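Acyl-coa oxidase (PDB 1W07) catalyses the FAD-dependent desaturation of long- and medium-chain acyl-CoAs to 2-trans-enoyl-CoAs in plant peroxisomes, passing the electrons to oxygen to give hydrogen peroxide. Local coordinates at residues 58-62 against 235-239; 90-94 against 611-615; 378-383 against 430-434; 435-439 against 509-513; 548-552 against 595-599. The protein carries 1 engineered substitution. Residues are numbered along the deposited sequence.

Contact 1: residues 58-62 against 235-239; sequences RKELF and NSMDN
Residues 58-62 form the first turn of helix 58-78. Residues 235-239 are a loop that leads into strand 240-244. The register sets Phe62 on Ser236, with CA atoms 4.9 Å apart. Asn235 comes first. Its carbonyl O accepts a hydrogen bond from Arg58 NE at 2.9 Å and a weak one from Arg58 NH2 at 3.4 Å. Arg58 reaches it with chi1 t and chi2 p. Leu61 points toward the loop, and its CD2 lies 3.6 Å from Asn235 C and 3.7 Å from Ser236 N. Ser236 O sits at the edge of the Phe62 ring, 3.5 Å from CD1. The Met237 CA-to-CB bond points away from the helix. Asp238 CB is 3.4 Å from Phe62 CE1. Asn239 belongs to the FAD pocket. The contact joins the helical N-terminal domain to the beta domain of the acyl-CoA dehydrogenase fold. Arg58 also forms salt bridges with Asp224 and with Asp636 of the second subunit, so one buried guanidinium ties together two domains and the dimer interface.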
# COMPACT_ATOMS: atom_id res chain seq x y z
N ARG B 58 -22.74 2.14 -5.92
CA ARG B 58 -22.81 1.02 -5.00
C ARG B 58 -24.00 0.14 -5.38
O ARG B 58 -23.86 -1.06 -5.59
CB ARG B 58 -22.99 1.51 -3.55
CG ARG B 58 -22.92 0.40 -2.48
CD ARG B 58 -21.48 0.06 -2.09
NE ARG B 58 -21.32 -1.30 -1.56
CZ ARG B 58 -21.58 -1.70 -0.31
NH1 ARG B 58 -22.03 -0.85 0.62
NH2 ARG B 58 -21.39 -2.97 0.01
N LYS B 59 -25.18 0.75 -5.48
CA LYS B 59 -26.38 -0.01 -5.83
C LYS B 59 -26.26 -0.78 -7.14
O LYS B 59 -26.57 -1.97 -7.19
CB LYS B 59 -27.61 0.90 -5.89
CG LYS B 59 -28.13 1.33 -4.52
CD LYS B 59 -29.29 2.30 -4.67
CE LYS B 59 -29.83 2.73 -3.31
NZ LYS B 59 -30.94 3.72 -3.43
N GLU B 60 -25.83 -0.11 -8.20
CA GLU B 60 -25.69 -0.78 -9.50
C GLU B 60 -24.65 -1.90 -9.45
O GLU B 60 -24.82 -2.93 -10.09
CB GLU B 60 -25.28 0.23 -10.58
CG GLU B 60 -26.19 1.44 -10.68
CD GLU B 60 -25.66 2.50 -11.62
OE1 GLU B 60 -24.43 2.79 -11.58
OE2 GLU B 60 -26.47 3.08 -12.37
N LEU B 61 -23.58 -1.68 -8.68
CA LEU B 61 -22.51 -2.68 -8.56
C LEU B 61 -23.04 -3.92 -7.82
O LEU B 61 -22.74 -5.06 -8.19
CB LEU B 61 -21.33 -2.09 -7.78
CG LEU B 61 -20.14 -3.04 -7.54
CD1 LEU B 61 -19.43 -3.35 -8.85
CD2 LEU B 61 -19.18 -2.41 -6.55
N PHE B 62 -23.84 -3.68 -6.79
CA PHE B 62 -24.38 -4.79 -6.03
C PHE B 62 -25.38 -5.57 -6.88
O PHE B 62 -25.35 -6.80 -6.93
CB PHE B 62 -25.05 -4.28 -4.76
CG PHE B 62 -25.45 -5.38 -3.82
CD1 PHE B 62 -24.48 -6.15 -3.18
CD2 PHE B 62 -26.79 -5.68 -3.62
CE1 PHE B 62 -24.85 -7.22 -2.35
CE2 PHE B 62 -27.17 -6.74 -2.80
CZ PHE B 62 -26.21 -7.51 -2.16
N ASN B 235 -16.60 -3.96 -2.73
CA ASN B 235 -17.86 -3.25 -2.59
C ASN B 235 -19.04 -3.95 -3.26
O ASN B 235 -20.19 -3.53 -3.11
CB ASN B 235 -17.69 -1.81 -3.05
CG ASN B 235 -16.94 -0.99 -2.02
OD1 ASN B 235 -17.38 -0.86 -0.88
ND2 ASN B 235 -15.80 -0.44 -2.42
N SER B 236 -18.75 -5.05 -3.96
CA SER B 236 -19.78 -5.85 -4.59
C SER B 236 -20.26 -6.84 -3.53
O SER B 236 -21.30 -7.49 -3.69
CB SER B 236 -19.22 -6.62 -5.78
OG SER B 236 -18.05 -7.33 -5.41
N MET B 237 -19.49 -6.96 -2.44
CA MET B 237 -19.81 -7.86 -1.34
C MET B 237 -20.65 -7.12 -0.32
O MET B 237 -20.36 -5.97 0.03
CB MET B 237 -18.52 -8.36 -0.67
CG MET B 237 -18.71 -9.29 0.55
SD MET B 237 -19.23 -10.98 0.09
CE MET B 237 -17.68 -11.71 -0.50
N ASP B 238 -21.71 -7.77 0.15
CA ASP B 238 -22.56 -7.15 1.16
C ASP B 238 -22.12 -7.57 2.56
O ASP B 238 -22.74 -8.44 3.17
CB ASP B 238 -24.04 -7.51 0.94
CG ASP B 238 -24.26 -9.00 0.84
OD1 ASP B 238 -25.24 -9.50 1.44
OD2 ASP B 238 -23.48 -9.69 0.14
N ASN B 239 -21.04 -6.96 3.05
CA ASN B 239 -20.56 -7.26 4.39
C ASN B 239 -21.55 -6.58 5.32
O ASN B 239 -21.89 -5.40 5.13
CB ASN B 239 -19.14 -6.73 4.62
CG ASN B 239 -18.12 -7.44 3.75
OD1 ASN B 239 -17.74 -6.95 2.70
ND2 ASN B 239 -17.70 -8.63 4.19
O HOH W 1 -20.21 -3.49 3.20

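Contact 2: residues 90-94 against 611-615; sequences RHFID and DHYLN
This is a partly buried aromatic contact with bridging waters. It joins the C-terminal end of helix 83-93, in the N-terminal domain, to the short helix 611-614 in the C-terminal part of the chain. Helix runs through Ile93 and Leu614. Asp94 and Asn615 then leave the helix with positive phi, at 51° and 47°. The closest CA pair is Phe92 and Tyr613, 6.4 Å apart. Tyr613 points toward the other segment with chi1 t and chi2 64°. Phe92, with chi1 m, turns its ring edge to the Tyr613 face. This is a T-shaped pair, with centroids 5.3 Å apart, planes at 73°, and Phe92 CD2 3.8 Å from Tyr613 CD1. The His91 ring, with chi1 t, completes the cluster obliquely, with its CE1 3.3 Å from Tyr613 OH. Asp94 CB lies 3.9 Å from Tyr613 CE1. One water accepts from Tyr613 OH at 2.8 Å and donates to His91 O at 2.7 Å and Asp94 OD2 at 3.0 Å. A second water lies 2.8 Å from both Phe92 O and His612 ND1. Asp94 also forms salt bridges with Arg298 and Lys50, and His612 NE2 bonds to Phe48 O. Arg298 makes a cation-pi contact with Tyr613. The tyrosine thus offers its ring to aromatic packing and its hydroxyl to water, which carries the polar link to the helix end.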
# COMPACT_ATOMS: atom_id res chain seq x y z
N ARG B 90 -16.37 -19.37 -10.94
CA ARG B 90 -16.47 -18.28 -9.98
C ARG B 90 -15.13 -17.57 -9.86
O ARG B 90 -15.08 -16.34 -9.71
CB ARG B 90 -16.90 -18.80 -8.61
CG ARG B 90 -18.34 -19.30 -8.53
CD ARG B 90 -18.74 -19.53 -7.08
NE ARG B 90 -18.03 -20.65 -6.48
CZ ARG B 90 -18.38 -21.92 -6.63
NH1 ARG B 90 -19.45 -22.24 -7.36
NH2 ARG B 90 -17.67 -22.88 -6.06
N HIS B 91 -14.05 -18.34 -9.93
CA HIS B 91 -12.70 -17.79 -9.84
C HIS B 91 -12.46 -16.76 -10.94
O HIS B 91 -11.98 -15.65 -10.67
CB HIS B 91 -11.68 -18.91 -9.95
CG HIS B 91 -10.26 -18.44 -10.10
ND1 HIS B 91 -9.56 -17.85 -9.07
CD2 HIS B 91 -9.43 -18.46 -11.16
CE1 HIS B 91 -8.35 -17.53 -9.49
NE2 HIS B 91 -8.24 -17.88 -10.76
N PHE B 92 -12.79 -17.10 -12.19
CA PHE B 92 -12.56 -16.15 -13.26
C PHE B 92 -13.58 -15.01 -13.36
O PHE B 92 -13.27 -13.96 -13.90
CB PHE B 92 -12.39 -16.89 -14.59
CG PHE B 92 -11.12 -17.71 -14.65
CD1 PHE B 92 -11.17 -19.10 -14.59
CD2 PHE B 92 -9.89 -17.08 -14.75
CE1 PHE B 92 -9.99 -19.85 -14.62
CE2 PHE B 92 -8.71 -17.82 -14.78
CZ PHE B 92 -8.76 -19.21 -14.71
N ILE B 93 -14.78 -15.21 -12.82
CA ILE B 93 -15.78 -14.14 -12.81
C ILE B 93 -15.13 -12.99 -12.01
O ILE B 93 -15.43 -11.80 -12.24
CB ILE B 93 -17.10 -14.62 -12.14
CG1 ILE B 93 -17.81 -15.60 -13.08
CG2 ILE B 93 -18.00 -13.43 -11.81
CD1 ILE B 93 -19.09 -16.21 -12.49
N ASP B 94 -14.26 -13.36 -11.08
CA ASP B 94 -13.47 -12.42 -10.29
C ASP B 94 -14.25 -11.29 -9.62
O ASP B 94 -13.90 -10.12 -9.75
CB ASP B 94 -12.41 -11.84 -11.23
CG ASP B 94 -11.32 -11.10 -10.49
OD1 ASP B 94 -10.83 -10.09 -11.05
OD2 ASP B 94 -10.95 -11.52 -9.38
N ASP B 611 -6.81 -11.35 -21.03
CA ASP B 611 -6.85 -9.91 -20.80
C ASP B 611 -8.08 -9.58 -19.98
O ASP B 611 -8.08 -8.64 -19.17
CB ASP B 611 -6.90 -9.15 -22.12
CG ASP B 611 -5.53 -8.97 -22.75
OD1 ASP B 611 -4.52 -9.14 -22.04
OD2 ASP B 611 -5.48 -8.63 -23.94
N HIS B 612 -9.15 -10.33 -20.20
CA HIS B 612 -10.39 -10.10 -19.46
C HIS B 612 -10.15 -10.28 -17.96
O HIS B 612 -10.61 -9.46 -17.17
CB HIS B 612 -11.49 -11.07 -19.93
CG HIS B 612 -12.74 -11.01 -19.10
ND1 HIS B 612 -12.87 -11.68 -17.91
CD2 HIS B 612 -13.90 -10.34 -19.29
CE1 HIS B 612 -14.06 -11.43 -17.40
NE2 HIS B 612 -14.71 -10.62 -18.22
N TYR B 613 -9.43 -11.33 -17.58
CA TYR B 613 -9.16 -11.59 -16.17
C TYR B 613 -8.22 -10.55 -15.57
O TYR B 613 -8.44 -10.05 -14.46
CB TYR B 613 -8.57 -12.98 -15.98
CG TYR B 613 -8.37 -13.37 -14.53
CD1 TYR B 613 -9.46 -13.51 -13.68
CD2 TYR B 613 -7.09 -13.58 -14.02
CE1 TYR B 613 -9.28 -13.87 -12.35
CE2 TYR B 613 -6.90 -13.94 -12.70
CZ TYR B 613 -7.99 -14.09 -11.87
OH TYR B 613 -7.78 -14.50 -10.59
N LEU B 614 -7.15 -10.23 -16.30
CA LEU B 614 -6.18 -9.26 -15.85
C LEU B 614 -6.80 -7.88 -15.73
O LEU B 614 -6.42 -7.10 -14.85
CB LEU B 614 -4.98 -9.19 -16.80
CG LEU B 614 -3.80 -10.15 -16.57
CD1 LEU B 614 -2.68 -9.84 -17.56
CD2 LEU B 614 -3.30 -10.02 -15.14
N ASN B 615 -7.72 -7.58 -16.64
CA ASN B 615 -8.43 -6.30 -16.65
C ASN B 615 -7.45 -5.14 -16.50
O ASN B 615 -7.64 -4.27 -15.65
CB ASN B 615 -9.44 -6.28 -15.50
CG ASN B 615 -10.47 -5.18 -15.64
OD1 ASN B 615 -11.02 -4.97 -16.71
ND2 ASN B 615 -10.75 -4.49 -14.54
O HOH W 2 -10.16 -14.45 -9.08
O HOH W 3 -11.83 -13.70 -16.32

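Contact 3: residues 378-383 against 430-434; sequences AGLKSL and LQLQV
Leu430, with chi1 m and chi2 t, lies over Ala378 and the aliphatic part of Lys381. Its CD2 is 4.0 Å from Ala378 CB, and its CD1 is 3.6 Å from Lys381 CD. The helix axes approach to 8.4 Å and cross at -141°, with Gly379 and Gln431 CA atoms 5.4 Å apart. Gly379 lets the helices come close: Val434 CG2 is 3.6 Å from its N, and a CB there would be tight against that methyl. Gln431 reaches across with chi1 and chi2 both m. Its NE2 lies 3.2 Å from Gly379 O, and its CG 3.1 Å from Ser382 OG. A water accepts from Gln431 NE2 at 2.6 Å and donates to Ser382 OG at 2.8 Å. Ser382 OG also bonds to Asn427 O. Lys381 NZ bonds to the carbonyls of Ala420, Tyr423 and Gly425, around Glu424, the inferred proton acceptor. Leu432 touches FAD. This is close packing of helices 370-398 and 427-443 in the C-terminal helical bundle of the acyl-CoA dehydrogenase fold, beside the active-site loop.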
# COMPACT_ATOMS: atom_id res chain seq x y z
N ALA B 378 -0.47 -21.16 9.99
CA ALA B 378 -0.67 -19.80 10.48
C ALA B 378 0.42 -18.85 10.01
O ALA B 378 0.15 -17.74 9.54
CB ALA B 378 -0.77 -19.79 12.02
N GLY B 379 1.67 -19.30 10.16
CA GLY B 379 2.81 -18.49 9.76
C GLY B 379 2.90 -18.23 8.27
O GLY B 379 3.23 -17.12 7.84
N LEU B 380 2.60 -19.26 7.48
CA LEU B 380 2.65 -19.11 6.03
C LEU B 380 1.54 -18.21 5.55
O LEU B 380 1.73 -17.45 4.61
CB LEU B 380 2.55 -20.47 5.34
CG LEU B 380 3.77 -21.39 5.49
CD1 LEU B 380 3.53 -22.72 4.76
CD2 LEU B 380 5.00 -20.67 4.94
N LYS B 381 0.38 -18.30 6.19
CA LYS B 381 -0.76 -17.46 5.83
C LYS B 381 -0.33 -16.01 6.05
O LYS B 381 -0.56 -15.14 5.21
CB LYS B 381 -1.99 -17.81 6.68
CG LYS B 381 -3.25 -17.00 6.37
CD LYS B 381 -3.23 -15.64 7.05
CE LYS B 381 -4.50 -14.86 6.81
NZ LYS B 381 -4.44 -13.52 7.45
N SER B 382 0.31 -15.75 7.19
CA SER B 382 0.79 -14.41 7.53
C SER B 382 1.89 -13.92 6.60
O SER B 382 1.85 -12.80 6.10
CB SER B 382 1.36 -14.40 8.96
OG SER B 382 1.76 -13.10 9.32
N LEU B 383 2.88 -14.78 6.38
CA LEU B 383 4.00 -14.42 5.53
C LEU B 383 3.60 -14.09 4.10
O LEU B 383 3.92 -13.02 3.59
CB LEU B 383 5.04 -15.54 5.54
CG LEU B 383 6.41 -15.15 4.94
CD1 LEU B 383 7.23 -14.45 6.01
CD2 LEU B 383 7.15 -16.39 4.46
N LEU B 430 -1.19 -13.92 14.28
CA LEU B 430 -0.87 -15.27 13.82
C LEU B 430 0.61 -15.63 13.99
O LEU B 430 0.94 -16.75 14.36
CB LEU B 430 -1.28 -15.46 12.35
CG LEU B 430 -2.78 -15.52 12.11
CD1 LEU B 430 -3.11 -15.46 10.61
CD2 LEU B 430 -3.31 -16.81 12.73
N GLN B 431 1.49 -14.67 13.72
CA GLN B 431 2.92 -14.90 13.85
C GLN B 431 3.32 -15.06 15.31
O GLN B 431 4.32 -15.71 15.62
CB GLN B 431 3.71 -13.76 13.20
CG GLN B 431 3.72 -13.77 11.66
CD GLN B 431 4.46 -14.97 11.06
OE1 GLN B 431 4.83 -15.91 11.77
NE2 GLN B 431 4.67 -14.95 9.75
N LEU B 432 2.54 -14.49 16.22
CA LEU B 432 2.85 -14.63 17.64
C LEU B 432 2.56 -16.06 18.08
O LEU B 432 3.22 -16.59 18.97
CB LEU B 432 2.01 -13.64 18.46
CG LEU B 432 2.45 -12.17 18.32
CD1 LEU B 432 1.42 -11.26 18.97
CD2 LEU B 432 3.82 -11.99 18.95
N GLN B 433 1.58 -16.68 17.44
CA GLN B 433 1.24 -18.06 17.76
C GLN B 433 2.41 -18.94 17.33
O GLN B 433 2.78 -19.88 18.04
CB GLN B 433 -0.04 -18.48 17.02
CG GLN B 433 -1.31 -18.04 17.72
CD GLN B 433 -2.52 -17.99 16.80
OE1 GLN B 433 -2.68 -18.84 15.92
NE2 GLN B 433 -3.38 -17.01 17.01
N VAL B 434 3.00 -18.63 16.18
CA VAL B 434 4.14 -19.40 15.69
C VAL B 434 5.29 -19.23 16.68
O VAL B 434 5.97 -20.20 17.02
CB VAL B 434 4.60 -18.92 14.29
CG1 VAL B 434 5.90 -19.62 13.87
CG2 VAL B 434 3.50 -19.20 13.27
O HOH W 4 4.42 -12.53 8.85

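Contact 4: residues 435-439 against 509-513; sequences ARFLM and EQGFQ
A salt bridge joins Arg436 to Glu509. Arg436 NH2 lies 3.4 Å from Glu509 OE2, and Arg436 NH1 lies 3.5 Å from Glu509 OE1. The two hydrogen bonds are weak, but they pair the two terminal nitrogens with the two carboxylate oxygens. Within its own helix, Gln513 NE2 donates to Glu509 OE2 at 3.0 Å. Arg436 is extended, with chi1 m and chi2 and chi3 t. Its guanidinium lies flat on the Phe512 ring, with centres 4.1 Å apart and planes at 10°. Arg436 CZ is 4.1 Å from the ring centroid and 28° off the normal, which makes this a cation-pi stack. Phe512 points toward the other helix with chi1 t and chi2 89°. Farther in, its CZ meets Arg436 CG at 3.4 Å and Ala435 CB at 4.3 Å. Met439 CG sits at the ring edge, 4.4 Å from Phe512 CE1. Both segments are helical. Their axes stay 12.9 Å apart and cross at 127°, so long side chains span the gap. The closest CA atoms, those of Arg436 and Phe512, are 8.8 Å apart. Leu519 of helix 516-538 packs on Ala435, Met439 and Phe512. The contact ties helix 427-443 to the short helix 508-514 within the C-terminal helical part of the enzyme. Arg436 thus meets carboxylate at its edge and aromatic ring on its face, joining an exposed ion pair to apolar packing beneath.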
# COMPACT_ATOMS: atom_id res chain seq x y z
N ALA B 435 5.50 -18.00 17.14
CA ALA B 435 6.57 -17.72 18.10
C ALA B 435 6.39 -18.58 19.35
O ALA B 435 7.36 -19.18 19.83
CB ALA B 435 6.56 -16.24 18.47
N ARG B 436 5.18 -18.65 19.88
CA ARG B 436 4.94 -19.48 21.05
C ARG B 436 5.32 -20.93 20.75
O ARG B 436 5.95 -21.59 21.57
CB ARG B 436 3.47 -19.41 21.48
CG ARG B 436 3.04 -18.09 22.10
CD ARG B 436 1.61 -18.18 22.59
NE ARG B 436 1.06 -16.89 22.98
CZ ARG B 436 1.40 -16.20 24.07
NH1 ARG B 436 2.30 -16.67 24.93
NH2 ARG B 436 0.81 -15.03 24.30
N PHE B 437 4.94 -21.42 19.58
CA PHE B 437 5.26 -22.79 19.17
C PHE B 437 6.78 -22.99 19.10
O PHE B 437 7.31 -24.01 19.53
CB PHE B 437 4.64 -23.08 17.80
CG PHE B 437 5.08 -24.38 17.19
CD1 PHE B 437 4.63 -25.59 17.70
CD2 PHE B 437 5.96 -24.40 16.11
CE1 PHE B 437 5.05 -26.80 17.16
CE2 PHE B 437 6.39 -25.61 15.55
CZ PHE B 437 5.93 -26.82 16.08
N LEU B 438 7.48 -21.99 18.55
CA LEU B 438 8.92 -22.07 18.43
C LEU B 438 9.57 -22.06 19.81
O LEU B 438 10.53 -22.80 20.04
CB LEU B 438 9.47 -20.90 17.60
CG LEU B 438 9.16 -20.95 16.09
CD1 LEU B 438 9.68 -19.68 15.42
CD2 LEU B 438 9.79 -22.20 15.46
N MET B 439 9.04 -21.24 20.71
CA MET B 439 9.59 -21.15 22.06
C MET B 439 9.41 -22.48 22.80
O MET B 439 10.31 -22.90 23.53
CB MET B 439 8.92 -20.02 22.85
CG MET B 439 9.29 -18.62 22.36
SD MET B 439 11.06 -18.26 22.36
CE MET B 439 11.46 -18.55 20.60
N GLU B 509 5.30 -14.67 30.98
CA GLU B 509 4.35 -14.00 30.11
C GLU B 509 4.72 -12.53 29.98
O GLU B 509 4.51 -11.91 28.93
CB GLU B 509 2.93 -14.15 30.65
CG GLU B 509 1.84 -13.76 29.65
CD GLU B 509 2.03 -14.42 28.29
OE1 GLU B 509 2.31 -15.64 28.25
OE2 GLU B 509 1.87 -13.74 27.26
N GLN B 510 5.27 -11.95 31.05
CA GLN B 510 5.69 -10.56 31.02
C GLN B 510 6.84 -10.42 30.04
O GLN B 510 6.89 -9.48 29.25
CB GLN B 510 6.15 -10.07 32.40
CG GLN B 510 5.04 -9.57 33.31
CD GLN B 510 5.56 -8.82 34.53
OE1 GLN B 510 4.81 -8.10 35.19
NE2 GLN B 510 6.84 -8.99 34.84
N GLY B 511 7.78 -11.36 30.10
CA GLY B 511 8.92 -11.32 29.20
C GLY B 511 8.48 -11.47 27.75
O GLY B 511 9.00 -10.80 26.85
N PHE B 512 7.52 -12.37 27.53
CA PHE B 512 7.00 -12.62 26.19
C PHE B 512 6.42 -11.33 25.62
O PHE B 512 6.66 -11.00 24.45
CB PHE B 512 5.90 -13.69 26.25
CG PHE B 512 5.53 -14.26 24.90
CD1 PHE B 512 6.21 -15.37 24.39
CD2 PHE B 512 4.53 -13.69 24.13
CE1 PHE B 512 5.91 -15.89 23.15
CE2 PHE B 512 4.20 -14.21 22.87
CZ PHE B 512 4.89 -15.31 22.37
N GLN B 513 5.66 -10.60 26.44
CA GLN B 513 5.04 -9.34 26.02
C GLN B 513 6.08 -8.25 25.76
O GLN B 513 5.92 -7.44 24.84
CB GLN B 513 4.05 -8.86 27.09
CG GLN B 513 2.81 -9.74 27.24
CD GLN B 513 2.11 -10.00 25.91
OE1 GLN B 513 1.85 -9.08 25.13
NE2 GLN B 513 1.77 -11.26 25.65

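Contact 5: residues 548-552 against 595-599; sequences VKKQL and QVRPN
Gln551 and Asn599 meet where the start of helix 548-566 faces residues 595-599, at the C-terminal end of helix 579-596. Residues 548-552 are regular helix, with Leu552 N bonded to Val548 O at 3.1 Å. Residues 597-599 keep helical phi/psi, and Asn599 N bonds to Val596 O at 2.8 Å. The nearest CA pair is Gln551 and Val596, 7.3 Å apart. Gln551 has chi1 and chi2 both m and a buried side chain. Its OE1 is 3.1 Å from Asn599 ND2, but the angle is poor and this is not a hydrogen bond. Asn599, with chi1 m, points toward the helix. Its ND2 instead donates to Gln595 O of its own segment at 3.0 Å, and its OD1 accepts from Glu15 N. Gln551 OE1 has a weak bond to Asn554. The two segments belong to the C-terminal helical domain of acyl-CoA oxidase, and the N-terminal part of the chain packs against them: Phe16 touches both Gln551 and Asn599. Gln595 points toward the helix, and its OE1 lies 4.4 Å from Lys550 CE, while its NE2 bonds to Ser591 OG. Val596 CG2 approaches Gln551 OE1 to 4.4 Å, and the same valine side chain touches Phe335 of helix 328-363.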
# COMPACT_ATOMS: atom_id res chain seq x y z
N VAL B 548 13.10 -25.10 -18.60
CA VAL B 548 12.12 -24.84 -17.56
C VAL B 548 12.74 -24.89 -16.16
O VAL B 548 12.72 -23.90 -15.42
CB VAL B 548 10.95 -25.87 -17.66
CG1 VAL B 548 9.97 -25.71 -16.50
CG2 VAL B 548 10.23 -25.68 -18.98
N LYS B 549 13.31 -26.04 -15.80
CA LYS B 549 13.90 -26.17 -14.47
C LYS B 549 14.97 -25.12 -14.22
O LYS B 549 15.12 -24.63 -13.11
CB LYS B 549 14.47 -27.59 -14.27
CG LYS B 549 15.18 -27.75 -12.92
CD LYS B 549 15.61 -29.19 -12.63
CE LYS B 549 14.45 -30.04 -12.16
NZ LYS B 549 14.93 -31.34 -11.60
N LYS B 550 15.72 -24.78 -15.27
CA LYS B 550 16.77 -23.78 -15.15
C LYS B 550 16.21 -22.42 -14.72
O LYS B 550 16.78 -21.74 -13.86
CB LYS B 550 17.50 -23.65 -16.48
CG LYS B 550 18.52 -22.53 -16.54
CD LYS B 550 19.70 -22.78 -15.62
CE LYS B 550 20.68 -21.63 -15.66
NZ LYS B 550 21.05 -21.32 -17.07
N GLN B 551 15.10 -22.02 -15.33
CA GLN B 551 14.50 -20.74 -14.96
C GLN B 551 13.92 -20.80 -13.55
O GLN B 551 14.00 -19.82 -12.82
CB GLN B 551 13.43 -20.34 -15.98
CG GLN B 551 14.02 -19.96 -17.33
CD GLN B 551 15.16 -18.97 -17.19
OE1 GLN B 551 15.00 -17.90 -16.60
NE2 GLN B 551 16.32 -19.33 -17.72
N LEU B 552 13.36 -21.94 -13.15
CA LEU B 552 12.83 -22.07 -11.80
C LEU B 552 13.99 -21.99 -10.80
O LEU B 552 13.85 -21.47 -9.69
CB LEU B 552 12.09 -23.41 -11.64
CG LEU B 552 10.79 -23.52 -12.44
CD1 LEU B 552 10.18 -24.90 -12.25
CD2 LEU B 552 9.82 -22.43 -11.99
N GLN B 595 20.18 -12.71 -15.82
CA GLN B 595 19.80 -13.96 -16.47
C GLN B 595 18.29 -14.08 -16.65
O GLN B 595 17.81 -14.62 -17.65
CB GLN B 595 20.32 -15.15 -15.66
CG GLN B 595 21.82 -15.31 -15.74
CD GLN B 595 22.35 -16.33 -14.76
OE1 GLN B 595 21.97 -17.50 -14.78
NE2 GLN B 595 23.26 -15.89 -13.89
N VAL B 596 17.53 -13.56 -15.69
CA VAL B 596 16.08 -13.64 -15.77
C VAL B 596 15.48 -12.61 -16.70
O VAL B 596 14.41 -12.84 -17.29
CB VAL B 596 15.46 -13.50 -14.35
CG1 VAL B 596 13.95 -13.25 -14.43
CG2 VAL B 596 15.75 -14.77 -13.57
N ARG B 597 16.16 -11.48 -16.86
CA ARG B 597 15.70 -10.38 -17.72
C ARG B 597 15.08 -10.78 -19.06
O ARG B 597 13.96 -10.37 -19.38
CB ARG B 597 16.84 -9.39 -17.96
CG ARG B 597 16.62 -8.41 -19.14
CD ARG B 597 15.40 -7.53 -18.95
NE ARG B 597 15.18 -6.68 -20.13
CZ ARG B 597 14.38 -6.99 -21.14
NH1 ARG B 597 13.70 -8.13 -21.13
NH2 ARG B 597 14.25 -6.16 -22.15
N PRO B 598 15.81 -11.58 -19.87
CA PRO B 598 15.28 -11.99 -21.16
C PRO B 598 14.11 -12.97 -21.07
O PRO B 598 13.34 -13.13 -22.02
CB PRO B 598 16.50 -12.56 -21.88
CG PRO B 598 17.31 -13.15 -20.75
CD PRO B 598 17.18 -12.09 -19.67
N ASN B 599 13.98 -13.59 -19.91
CA ASN B 599 12.91 -14.55 -19.66
C ASN B 599 11.70 -13.96 -18.97
O ASN B 599 10.67 -14.62 -18.88
CB ASN B 599 13.45 -15.70 -18.81
CG ASN B 599 14.52 -16.47 -19.52
OD1 ASN B 599 14.24 -17.25 -20.42
ND2 ASN B 599 15.77 -16.24 -19.12

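How the contacts relate
Contacts 1 and 3 are buried, and each includes a residue of the FAD pocket. Contact 5 is also mostly buried but smaller. Contacts 2 and 4 are partly buried. Contacts 3 and 4 share helix 427-443 and touch where Leu432 O meets Phe512 CZ at 4.0 Å. Contacts 1 and 2 use successive helices, 58-78 and 83-93, and their segments alternate along the chain. Contact 2 closes a long loop that encloses contacts 3, 4 and 5. The chemistry varies: arginine to a backbone carbonyl in contact 1, rings and water in contact 2, close helix packing in contact 3, an ion pair over a ring in contact 4, and amide side chains in contact 5.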